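Side-chain contacts in SusD homolog (Bacteroides thetaiotaomicron, PDB 4MRU), which probably binds mucin O-glycans at the cell surface as a TPR-like outer-membrane lipoprotein of the SusD family: residues 205-210 with 217-222; 120-125 with 153-158; 63-68 with 76-81; 70-75 with 457-462. All blocks are in the same frame, centred on the assembly; numbering follows the deposited sequence. Where two conformers were deposited one is given.

Contact 1 of 4, residues 205-210 with 217-222. With EDO (1,2-ethanediol), chain F.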
# COMPACT_ATOMS: atom_id res chain seq x y z
N ARG A 205 9.65 3.56 -6.23
CA ARG A 205 8.20 3.45 -6.09
C ARG A 205 7.52 4.79 -6.38
O ARG A 205 6.58 4.87 -7.13
CB ARG A 205 7.86 3.01 -4.68
CG ARG A 205 6.37 2.88 -4.44
CD ARG A 205 6.04 2.87 -2.95
NE ARG A 205 6.07 1.51 -2.40
CZ ARG A 205 5.88 1.23 -1.12
NH1 ARG A 205 5.67 2.22 -0.25
NH2 ARG A 205 5.91 -0.03 -0.70
N MSE A 206 8.03 5.85 -5.75
CA MSE A 206 7.45 7.17 -5.89
C MSE A 206 7.63 7.73 -7.29
O MSE A 206 6.72 8.36 -7.82
CB MSE A 206 8.12 8.08 -4.88
CG MSE A 206 7.68 7.75 -3.46
SE MSE A 206 8.74 8.84 -2.18
CE MSE A 206 8.71 10.59 -3.09
N ALA A 207 8.77 7.46 -7.91
CA ALA A 207 8.94 7.83 -9.32
C ALA A 207 7.89 7.17 -10.20
O ALA A 207 7.29 7.82 -11.06
CB ALA A 207 10.35 7.50 -9.79
N MSE A 208 7.66 5.86 -10.04
CA MSE A 208 6.73 5.16 -10.93
C MSE A 208 5.32 5.70 -10.75
O MSE A 208 4.57 5.82 -11.71
CB MSE A 208 6.77 3.64 -10.64
CG MSE A 208 6.16 2.83 -11.77
SE MSE A 208 7.25 2.96 -13.43
CE MSE A 208 8.95 2.36 -12.69
N ARG A 209 5.01 6.16 -9.55
CA ARG A 209 3.72 6.72 -9.20
C ARG A 209 3.38 7.90 -10.07
O ARG A 209 2.21 8.10 -10.37
CB ARG A 209 3.65 7.13 -7.71
CG ARG A 209 2.23 7.41 -7.24
CD ARG A 209 1.48 6.15 -6.77
NE ARG A 209 1.90 5.83 -5.41
CZ ARG A 209 2.32 4.66 -4.94
NH1 ARG A 209 2.36 3.56 -5.69
NH2 ARG A 209 2.68 4.62 -3.66
N LEU A 210 4.41 8.65 -10.50
CA LEU A 210 4.19 9.89 -11.24
C LEU A 210 4.33 9.75 -12.77
O LEU A 210 4.41 10.77 -13.49
CB LEU A 210 5.17 10.97 -10.76
CG LEU A 210 5.30 11.16 -9.25
CD1 LEU A 210 6.17 12.37 -8.97
CD2 LEU A 210 3.94 11.30 -8.59
N ALA A 217 9.28 12.96 -16.93
CA ALA A 217 10.68 12.94 -17.34
C ALA A 217 11.57 12.94 -16.11
O ALA A 217 12.52 12.10 -16.01
CB ALA A 217 11.04 14.12 -18.26
N GLU A 218 11.22 13.80 -15.15
CA GLU A 218 11.99 13.85 -13.92
C GLU A 218 11.84 12.52 -13.17
O GLU A 218 12.82 11.98 -12.66
CB GLU A 218 11.61 15.02 -12.99
CG GLU A 218 12.78 15.36 -12.06
CD GLU A 218 12.63 16.63 -11.23
OE1 GLU A 218 11.76 17.47 -11.55
OE2 GLU A 218 13.41 16.77 -10.25
N ALA A 219 10.65 11.97 -13.16
CA ALA A 219 10.40 10.69 -12.45
C ALA A 219 11.27 9.59 -13.04
O ALA A 219 11.91 8.85 -12.31
CB ALA A 219 8.96 10.30 -12.51
N GLN A 220 11.31 9.51 -14.38
CA GLN A 220 12.16 8.53 -15.05
C GLN A 220 13.64 8.64 -14.61
O GLN A 220 14.29 7.63 -14.33
CB GLN A 220 12.02 8.68 -16.56
CG GLN A 220 12.88 7.68 -17.31
CD GLN A 220 12.80 7.84 -18.79
OE1 GLN A 220 11.84 8.43 -19.35
NE2 GLN A 220 13.81 7.28 -19.47
N SER A 221 14.14 9.87 -14.52
CA SER A 221 15.52 10.16 -14.15
C SER A 221 15.76 9.74 -12.72
O SER A 221 16.73 9.07 -12.43
CB SER A 221 15.81 11.65 -14.32
OG SER A 221 17.08 11.96 -13.88
N ILE A 222 14.82 10.07 -11.85
CA ILE A 222 14.90 9.65 -10.43
C ILE A 222 14.94 8.13 -10.33
O ILE A 222 15.81 7.57 -9.63
CB ILE A 222 13.74 10.23 -9.62
CG1 ILE A 222 13.93 11.74 -9.45
CG2 ILE A 222 13.58 9.55 -8.25
CD1 ILE A 222 12.64 12.49 -9.12
C1 EDO F . 5.87 1.76 3.09
O1 EDO F . 4.75 2.42 2.50
C2 EDO F . 5.32 0.44 3.50
O2 EDO F . 4.94 -0.15 2.27

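Contact 2 of 4, residues 120-125 with 153-158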
# COMPACT_ATOMS: atom_id res chain seq x y z
N ARG A 120 2.39 7.71 2.11
CA ARG A 120 1.13 6.99 2.16
C ARG A 120 -0.02 7.99 2.36
O ARG A 120 -1.07 7.91 1.71
CB ARG A 120 1.12 5.96 3.26
CG ARG A 120 1.94 4.71 2.99
CD ARG A 120 2.46 4.08 4.25
NE ARG A 120 1.42 3.90 5.27
CZ ARG A 120 0.57 2.87 5.31
NH1 ARG A 120 0.59 1.94 4.35
NH2 ARG A 120 -0.33 2.82 6.24
N VAL A 121 0.18 8.94 3.26
CA VAL A 121 -0.89 9.88 3.58
C VAL A 121 -1.23 10.79 2.40
O VAL A 121 -2.39 10.99 2.10
CB VAL A 121 -0.51 10.73 4.82
CG1 VAL A 121 -1.60 11.72 5.17
CG2 VAL A 121 -0.24 9.80 6.01
N THR A 122 -0.23 11.34 1.70
CA THR A 122 -0.57 12.15 0.55
C THR A 122 -1.22 11.28 -0.55
O THR A 122 -2.11 11.76 -1.25
CB THR A 122 0.59 12.97 -0.05
OG1 THR A 122 0.08 13.78 -1.13
CG2 THR A 122 1.69 12.12 -0.58
N ASP A 123 -0.79 10.04 -0.70
CA ASP A 123 -1.41 9.16 -1.70
C ASP A 123 -2.89 8.89 -1.41
O ASP A 123 -3.68 8.73 -2.35
CB ASP A 123 -0.67 7.83 -1.83
CG ASP A 123 0.63 7.95 -2.63
OD1 ASP A 123 0.90 9.04 -3.19
OD2 ASP A 123 1.37 6.96 -2.66
N ILE A 124 -3.26 8.87 -0.13
CA ILE A 124 -4.66 8.71 0.25
C ILE A 124 -5.52 9.97 0.00
O ILE A 124 -6.69 9.84 -0.41
CB ILE A 124 -4.75 8.29 1.73
CG1 ILE A 124 -4.12 6.91 1.90
CG2 ILE A 124 -6.19 8.28 2.22
CD1 ILE A 124 -3.76 6.64 3.35
N TYR A 125 -4.97 11.15 0.23
CA TYR A 125 -5.78 12.41 0.28
C TYR A 125 -5.52 13.38 -0.83
O TYR A 125 -6.41 14.14 -1.19
CB TYR A 125 -5.53 13.15 1.60
CG TYR A 125 -6.05 12.38 2.78
CD1 TYR A 125 -7.39 12.44 3.15
CD2 TYR A 125 -5.23 11.59 3.53
CE1 TYR A 125 -7.90 11.68 4.18
CE2 TYR A 125 -5.72 10.86 4.60
CZ TYR A 125 -7.05 10.92 4.92
OH TYR A 125 -7.51 10.20 6.01
N LYS A 153 1.71 17.63 -5.62
CA LYS A 153 2.94 17.79 -6.42
C LYS A 153 4.07 18.32 -5.55
O LYS A 153 5.22 17.84 -5.64
CB LYS A 153 2.71 18.71 -7.62
CG LYS A 153 3.96 18.89 -8.47
CD LYS A 153 3.88 19.98 -9.49
CE LYS A 153 3.46 19.53 -10.88
NZ LYS A 153 4.08 20.43 -11.91
N ASP A 154 3.78 19.34 -4.77
CA ASP A 154 4.80 19.93 -3.89
C ASP A 154 5.20 18.99 -2.77
O ASP A 154 6.38 18.99 -2.35
CB ASP A 154 4.33 21.26 -3.31
CG ASP A 154 4.34 22.40 -4.35
OD1 ASP A 154 4.97 22.29 -5.42
OD2 ASP A 154 3.73 23.41 -4.07
N VAL A 155 4.28 18.17 -2.30
CA VAL A 155 4.70 17.16 -1.34
C VAL A 155 5.72 16.19 -1.96
O VAL A 155 6.76 15.93 -1.35
CB VAL A 155 3.53 16.37 -0.77
CG1 VAL A 155 4.04 15.30 0.17
CG2 VAL A 155 2.62 17.31 0.02
N TYR A 156 5.41 15.61 -3.13
CA TYR A 156 6.32 14.66 -3.78
C TYR A 156 7.67 15.31 -4.08
O TYR A 156 8.72 14.74 -3.80
CB TYR A 156 5.68 14.10 -5.05
CG TYR A 156 5.00 12.78 -4.85
CD1 TYR A 156 3.72 12.68 -4.30
CD2 TYR A 156 5.65 11.59 -5.18
CE1 TYR A 156 3.13 11.43 -4.12
CE2 TYR A 156 5.06 10.35 -4.96
CZ TYR A 156 3.81 10.28 -4.42
OH TYR A 156 3.22 9.03 -4.25
N MSE A 157 7.68 16.53 -4.58
CA MSE A 157 8.97 17.14 -4.96
C MSE A 157 9.81 17.39 -3.71
O MSE A 157 11.05 17.21 -3.73
CB MSE A 157 8.74 18.40 -5.77
CG MSE A 157 8.15 18.09 -7.17
SE MSE A 157 8.46 16.28 -7.94
CE MSE A 157 6.53 16.10 -8.28
N ARG A 158 9.18 17.79 -2.61
CA ARG A 158 9.89 18.02 -1.38
C ARG A 158 10.40 16.70 -0.80
O ARG A 158 11.54 16.62 -0.37
CB ARG A 158 9.00 18.80 -0.37
CG ARG A 158 9.68 19.08 0.98
CD ARG A 158 10.93 19.95 0.87
NE ARG A 158 10.57 21.35 0.82
CZ ARG A 158 10.48 22.14 1.89
NH1 ARG A 158 10.73 21.67 3.11
NH2 ARG A 158 10.13 23.40 1.75

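Contact 3 of 4, residues 63-68 with 76-81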
# COMPACT_ATOMS: atom_id res chain seq x y z
N THR A 63 -21.93 -7.14 10.49
CA THR A 63 -23.14 -6.87 9.67
C THR A 63 -23.93 -5.71 10.19
O THR A 63 -24.74 -5.11 9.46
CB THR A 63 -24.06 -8.11 9.59
OG1 THR A 63 -24.42 -8.54 10.92
CG2 THR A 63 -23.32 -9.21 8.86
N GLY A 64 -23.70 -5.34 11.44
CA GLY A 64 -24.32 -4.15 12.00
C GLY A 64 -23.73 -2.85 11.52
O GLY A 64 -24.32 -1.80 11.71
N TRP A 65 -22.56 -2.88 10.89
CA TRP A 65 -21.94 -1.64 10.41
C TRP A 65 -22.59 -1.22 9.09
O TRP A 65 -22.43 -1.90 8.06
CB TRP A 65 -20.43 -1.78 10.20
CG TRP A 65 -19.58 -2.10 11.43
CD1 TRP A 65 -20.00 -2.16 12.73
CD2 TRP A 65 -18.18 -2.35 11.46
NE1 TRP A 65 -18.95 -2.47 13.55
CE2 TRP A 65 -17.82 -2.58 12.80
CE3 TRP A 65 -17.18 -2.43 10.48
CZ2 TRP A 65 -16.54 -2.86 13.19
CZ3 TRP A 65 -15.90 -2.73 10.88
CH2 TRP A 65 -15.60 -2.97 12.22
N LEU A 66 -23.22 -0.05 9.10
CA LEU A 66 -23.90 0.49 7.89
C LEU A 66 -23.24 1.71 7.25
O LEU A 66 -23.63 2.12 6.16
CB LEU A 66 -25.34 0.82 8.23
CG LEU A 66 -26.16 -0.41 8.72
CD1 LEU A 66 -27.57 0.02 9.09
CD2 LEU A 66 -26.20 -1.50 7.69
N GLU A 67 -22.25 2.30 7.94
CA GLU A 67 -21.41 3.37 7.42
C GLU A 67 -19.97 2.89 7.38
O GLU A 67 -19.20 3.11 8.32
CB GLU A 67 -21.54 4.62 8.28
CG GLU A 67 -22.96 5.11 8.40
CD GLU A 67 -23.05 6.34 9.30
OE1 GLU A 67 -22.75 7.47 8.83
OE2 GLU A 67 -23.42 6.20 10.46
N LYS A 68 -19.62 2.28 6.24
CA LYS A 68 -18.39 1.56 6.09
C LYS A 68 -17.52 2.11 4.97
O LYS A 68 -17.99 2.61 3.94
CB LYS A 68 -18.69 0.10 5.77
CG LYS A 68 -19.43 -0.66 6.83
CD LYS A 68 -19.38 -2.18 6.56
CE LYS A 68 -20.21 -2.55 5.34
NZ LYS A 68 -20.27 -4.03 5.14
N THR A 76 -18.35 9.34 9.73
CA THR A 76 -17.54 10.56 9.70
C THR A 76 -16.34 10.49 10.66
O THR A 76 -15.25 10.79 10.27
CB THR A 76 -18.38 11.77 10.09
OG1 THR A 76 -19.47 11.85 9.20
CG2 THR A 76 -17.57 13.06 10.00
N ASP A 77 -16.55 10.10 11.90
CA ASP A 77 -15.43 10.10 12.85
C ASP A 77 -14.47 8.91 12.62
O ASP A 77 -13.39 8.89 13.16
CB ASP A 77 -15.91 10.27 14.33
CG ASP A 77 -16.74 9.12 14.85
OD1 ASP A 77 -16.93 8.13 14.14
OD2 ASP A 77 -17.22 9.24 16.02
N TRP A 78 -14.83 7.96 11.78
CA TRP A 78 -13.90 6.93 11.36
C TRP A 78 -12.90 7.44 10.32
O TRP A 78 -11.92 6.74 9.97
CB TRP A 78 -14.66 5.76 10.78
CG TRP A 78 -15.47 5.00 11.75
CD1 TRP A 78 -15.77 5.33 13.02
CD2 TRP A 78 -16.10 3.74 11.50
NE1 TRP A 78 -16.55 4.36 13.59
CE2 TRP A 78 -16.75 3.35 12.70
CE3 TRP A 78 -16.15 2.88 10.40
CZ2 TRP A 78 -17.47 2.15 12.81
CZ3 TRP A 78 -16.88 1.68 10.51
CH2 TRP A 78 -17.51 1.33 11.72
N LEU A 79 -13.10 8.67 9.84
CA LEU A 79 -12.14 9.31 8.93
C LEU A 79 -10.96 10.00 9.62
O LEU A 79 -10.04 10.47 8.97
CB LEU A 79 -12.87 10.36 8.07
CG LEU A 79 -13.85 9.87 7.01
CD1 LEU A 79 -14.60 11.09 6.44
CD2 LEU A 79 -13.15 9.11 5.91
N LYS A 80 -11.01 10.10 10.93
CA LYS A 80 -10.00 10.77 11.70
C LYS A 80 -8.63 10.11 11.65
O LYS A 80 -7.62 10.80 11.48
CB LYS A 80 -10.44 10.85 13.19
CG LYS A 80 -9.58 11.80 13.99
CD LYS A 80 -10.04 11.92 15.43
CE LYS A 80 -9.22 12.95 16.22
NZ LYS A 80 -8.28 12.25 17.13
N ALA A 81 -8.57 8.80 11.80
CA ALA A 81 -7.28 8.14 12.13
C ALA A 81 -6.23 8.19 11.01
O ALA A 81 -5.09 8.50 11.29
CB ALA A 81 -7.51 6.70 12.56
O HOH W 1 -21.32 9.60 9.67

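Contact 4 of 4, residues 70-75 with 457-462. With EDO (1,2-ethanediol), chain G.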
# COMPACT_ATOMS: atom_id res chain seq x y z
N SER A 70 -15.98 0.14 3.01
CA SER A 70 -16.19 -0.76 1.83
C SER A 70 -17.40 -0.36 0.96
O SER A 70 -17.43 -0.66 -0.25
CB SER A 70 -16.32 -2.20 2.24
OG SER A 70 -17.42 -2.36 3.09
N THR A 71 -18.36 0.33 1.57
CA THR A 71 -19.56 0.82 0.84
C THR A 71 -19.48 2.32 0.51
O THR A 71 -20.47 2.93 0.08
CB THR A 71 -20.86 0.47 1.58
OG1 THR A 71 -20.82 0.93 2.93
CG2 THR A 71 -21.07 -1.04 1.52
N TYR A 72 -18.31 2.89 0.71
CA TYR A 72 -17.94 4.26 0.33
C TYR A 72 -18.58 5.33 1.21
O TYR A 72 -18.61 6.50 0.82
CB TYR A 72 -18.24 4.53 -1.17
CG TYR A 72 -17.61 3.58 -2.17
CD1 TYR A 72 -16.51 2.81 -1.88
CD2 TYR A 72 -18.14 3.45 -3.46
CE1 TYR A 72 -15.91 2.01 -2.84
CE2 TYR A 72 -17.59 2.60 -4.40
CZ TYR A 72 -16.47 1.86 -4.08
OH TYR A 72 -15.90 1.04 -5.03
N ASN A 73 -19.07 4.94 2.39
CA ASN A 73 -19.73 5.89 3.28
C ASN A 73 -19.23 5.69 4.70
O ASN A 73 -20.01 5.58 5.63
CB ASN A 73 -21.26 5.79 3.19
CG ASN A 73 -21.80 4.52 3.78
OD1 ASN A 73 -21.16 3.46 3.75
ND2 ASN A 73 -23.00 4.62 4.33
N PRO A 74 -17.90 5.70 4.88
CA PRO A 74 -17.41 5.52 6.23
C PRO A 74 -18.01 6.55 7.19
O PRO A 74 -18.15 7.72 6.84
CB PRO A 74 -15.90 5.74 6.10
CG PRO A 74 -15.71 6.55 4.86
CD PRO A 74 -16.84 6.13 3.95
N LYS A 75 -18.38 6.10 8.37
CA LYS A 75 -18.84 6.99 9.41
C LYS A 75 -17.84 8.13 9.58
O LYS A 75 -16.62 7.90 9.57
CB LYS A 75 -18.99 6.23 10.68
CG LYS A 75 -19.62 7.02 11.77
CD LYS A 75 -19.83 6.14 12.98
CE LYS A 75 -20.58 6.95 14.03
NZ LYS A 75 -20.58 6.20 15.30
N ALA A 457 -15.60 3.23 -11.14
CA ALA A 457 -14.22 3.70 -10.88
C ALA A 457 -13.76 3.49 -9.44
O ALA A 457 -12.57 3.44 -9.19
CB ALA A 457 -14.07 5.17 -11.25
N GLY A 458 -14.68 3.33 -8.50
CA GLY A 458 -14.31 3.11 -7.12
C GLY A 458 -13.82 4.35 -6.37
O GLY A 458 -13.95 5.47 -6.87
N MSE A 459 -13.32 4.13 -5.17
CA MSE A 459 -12.78 5.24 -4.37
C MSE A 459 -11.48 5.70 -4.97
O MSE A 459 -10.57 4.90 -5.21
CB MSE A 459 -12.48 4.87 -2.92
CG MSE A 459 -13.73 4.64 -2.14
SE MSE A 459 -14.63 6.29 -1.60
CE MSE A 459 -13.92 6.90 0.15
N ARG A 460 -11.37 7.00 -5.19
CA ARG A 460 -10.20 7.63 -5.79
C ARG A 460 -9.30 8.32 -4.76
O ARG A 460 -8.13 8.57 -5.00
CB ARG A 460 -10.68 8.62 -6.86
CG ARG A 460 -11.61 8.03 -7.91
CD ARG A 460 -11.18 6.67 -8.45
NE ARG A 460 -10.01 6.75 -9.26
CZ ARG A 460 -9.51 5.75 -9.99
NH1 ARG A 460 -10.06 4.54 -9.98
NH2 ARG A 460 -8.42 5.96 -10.69
N ARG A 461 -9.86 8.57 -3.57
CA ARG A 461 -9.17 9.12 -2.45
C ARG A 461 -10.10 9.04 -1.24
O ARG A 461 -11.27 8.71 -1.36
CB ARG A 461 -8.79 10.57 -2.70
CG ARG A 461 -10.01 11.47 -2.96
CD ARG A 461 -9.61 12.90 -3.24
NE ARG A 461 -9.10 13.63 -2.08
CZ ARG A 461 -9.85 14.24 -1.15
NH1 ARG A 461 -11.18 14.20 -1.19
NH2 ARG A 461 -9.25 14.89 -0.16
N LEU A 462 -9.57 9.36 -0.06
CA LEU A 462 -10.37 9.56 1.15
C LEU A 462 -10.67 11.05 1.37
O LEU A 462 -9.87 11.90 0.99
CB LEU A 462 -9.67 9.06 2.41
CG LEU A 462 -9.81 7.65 2.85
CD1 LEU A 462 -9.24 7.47 4.26
CD2 LEU A 462 -11.28 7.22 2.78
C1 EDO G . -13.64 -1.72 -6.38
O1 EDO G . -12.29 -1.61 -5.94
C2 EDO G . -14.59 -1.69 -5.19
O2 EDO G . -14.28 -0.59 -4.30

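Contact 1 of 4, residues 205-210 with 217-222
Turned away from the seam where A207 meets A219, the guanidinium of R205 carries an ethanediol molecule, probably from the crystallisation liquor, at its edge. R205 NH1 donates to ethanediol O1 over 2.9 Å, and R205 NH2 donates to ethanediol O2 over 3.1 Å; the diol's C1 lies in the guanidinium plane. With CG opposite the backbone N, the bend at chi3 (-89°) sets the end of the chain where these two nitrogens meet the diol and NE meets E329 in a salt bridge. W324 O and N426 ND2 also bind the ethanediol. A second guanidinium, that of R209, is salt-bridged to D123, E429 and E433.

Between the helices the packing is small and apolar. Each alanine methyl touches the other's carbonyl oxygen: A207 CB lies 3.3 Å from A219 O, and A219 CB lies 3.3 Å from A207 O. The CA atoms of A207 and A219 are 4.5 Å apart, a closeness that methyl side chains permit. I222 adds its CG2 branch, 4.1 Å from A207 CB, while L210 CB meets A219 CB at 4.2 Å. The seam joins helices 192-209 and 216-229 through a short turn: a helical hairpin, consistent with the TPR-like helical pairs of this family.

Contact 2 of 4, residues 120-125 with 153-158
Y156 reaches D123 with its phenol: OH donates to OD1 at 2.6 Å, a short bond made to the syn lone pair, the side facing the other carboxylate oxygen. OD1 lies in the plane of the ring at its edge, and the carboxylate is turned only 21° from that plane, although the two side chains as wholes cross at about a right angle. Beside this bond is an apolar contact. T122 CG2 lies 4.0 Å from V155 CG1 and 3.9 Å from Y156 CE1, so one methyl sits between a valine branch and CE1 of the tyrosine, which it meets obliquely. It does so because chi1 of T122 (-176°) places OG1 opposite the backbone N, where it bonds to G126 O, and leaves CG2 between N and the carbonyl carbon.

The next shell fixes the acid. OD1 of D123 also receives W502 NE1, and OD2 takes a salt bridge from R209 together with a hydrogen bond from Q119 NE2. M206 and R209 of helix 192-209 pack against Y156. Behind these side chains, the axes of 120-125 and 153-158 run nearly antiparallel, at 161°, and come no closer than 10.6 Å, a spacing spanned by the Y156-D123 bond and by T122 against V155.

Both carboxylate oxygens are thus gripped by donors in a buried setting. With an arginine among them, D123 is probably ionised, and the phenol of Y156 is probably polarised toward it, which would make their short bond a strong cross-link between the helices.

Contact 3 of 4, residues 63-68 with 76-81
Between W65 and E67 on one side and W78 on the other the backbones keep their distance, the nearest CA atoms being those of E67 and T76 at 8.5 Å; 63-68 has no regular structure, whereas 76-78 winds into a short 3-10 turn. Side chains span the gap. W78 drives the edge of its six-membered ring at the face of W65, with CH2 standing 3.7 Å from W65 CD2 and displaced toward the rim of the indole. The two six-membered rings have centroids 5.2 Å apart and planes at 75°, a T-shaped (edge-to-face) pair. In W65, chi1 of -62° sets the indole beside its own backbone N, with its face presented to the incoming edge.

W78 CZ3 also lies 3.5 Å from E67 O, which approaches the ring obliquely. That residue takes part in backbone pairing between E67 and K75, which brings the two arms of the turn together. Further out, a water joins the segments, donating to E67 OE1 at 2.7 Å and accepting from T76 N at 3.0 Å. W78 is held from elsewhere too, by F45 and M49 of helix 40-54, and M49 also touches W65.

In chemical terms, the slightly positive C-H rim of the W78 indole is directed at the electron-rich face of W65. The ring pair probably rests on dispersion and weak electrostatics, and it adds to the backbone bonds of this surface turn; the water is a polar link between E67 and the N-H of T76.

Contact 4 of 4, residues 70-75 with 457-462
Y72 and selenomethionine M459 form a Met-aromatic contact between two irregular loops of the SusD-like fold, their side chains sliding past each other in opposite directions. The selenium lies 4.6 Å from the centroid of the Y72 ring and 38° off the ring normal, so it approaches obliquely. Closer still is the methylene before it: M459 CG is 3.3 Å from Y72 CD1. The bend at chi2 (-78°) sets M459 SE 4.0 Å from Y72 CB while CG lies by the ring; chi3 then turns only CE.

At the far end of the ring, Y72 OH comes 3.3 Å from G458 CA, so the tyrosine lies along the backbone of 458-459. Glycine suits this site, where phi is positive. An ethanediol, probably from the crystallisation liquor, has O2 in the plane of the ring beside the hydroxyl, though the modelled separation is too short to trust in detail. Y54 of helix 40-54 touches both Y72 and M459, and V445, N448 and V453 also touch the tyrosine.

Each loop has a brace of its own. T71 OG1 donates to N73 OD1 over 2.7 Å, spanning the residue that carries the ring. In the partner segment R460, whose NH2 is salt-bridged to D503 outside it, turns NH1 inward: R460 NH1 donates to A457 O at 2.9 Å, with that oxygen lying in the guanidinium plane.

Overall arrangement
From the N terminus, 63-68 opens contact 3, and 70-75 opens contact 4 before 76-81 closes contact 3, so these two cross. Contact 3 closes a short turn between strand 58-60 and helix 81-100. Contact 2 then joins helices 104-125 and 152-173, and contact 1 closes the tight hairpin of helices 192-209 and 216-229. Both fall, in series, within the very long loop that contact 4 closes at 457-462. Contacts 1 and 2 are linked by the R209-D123 salt bridge. The 457-462 segment probably hydrogen-bonds to the end of helix 104-125 through L462 N and I124 O, joining the loop region of contacts 3 and 4 to the helical part.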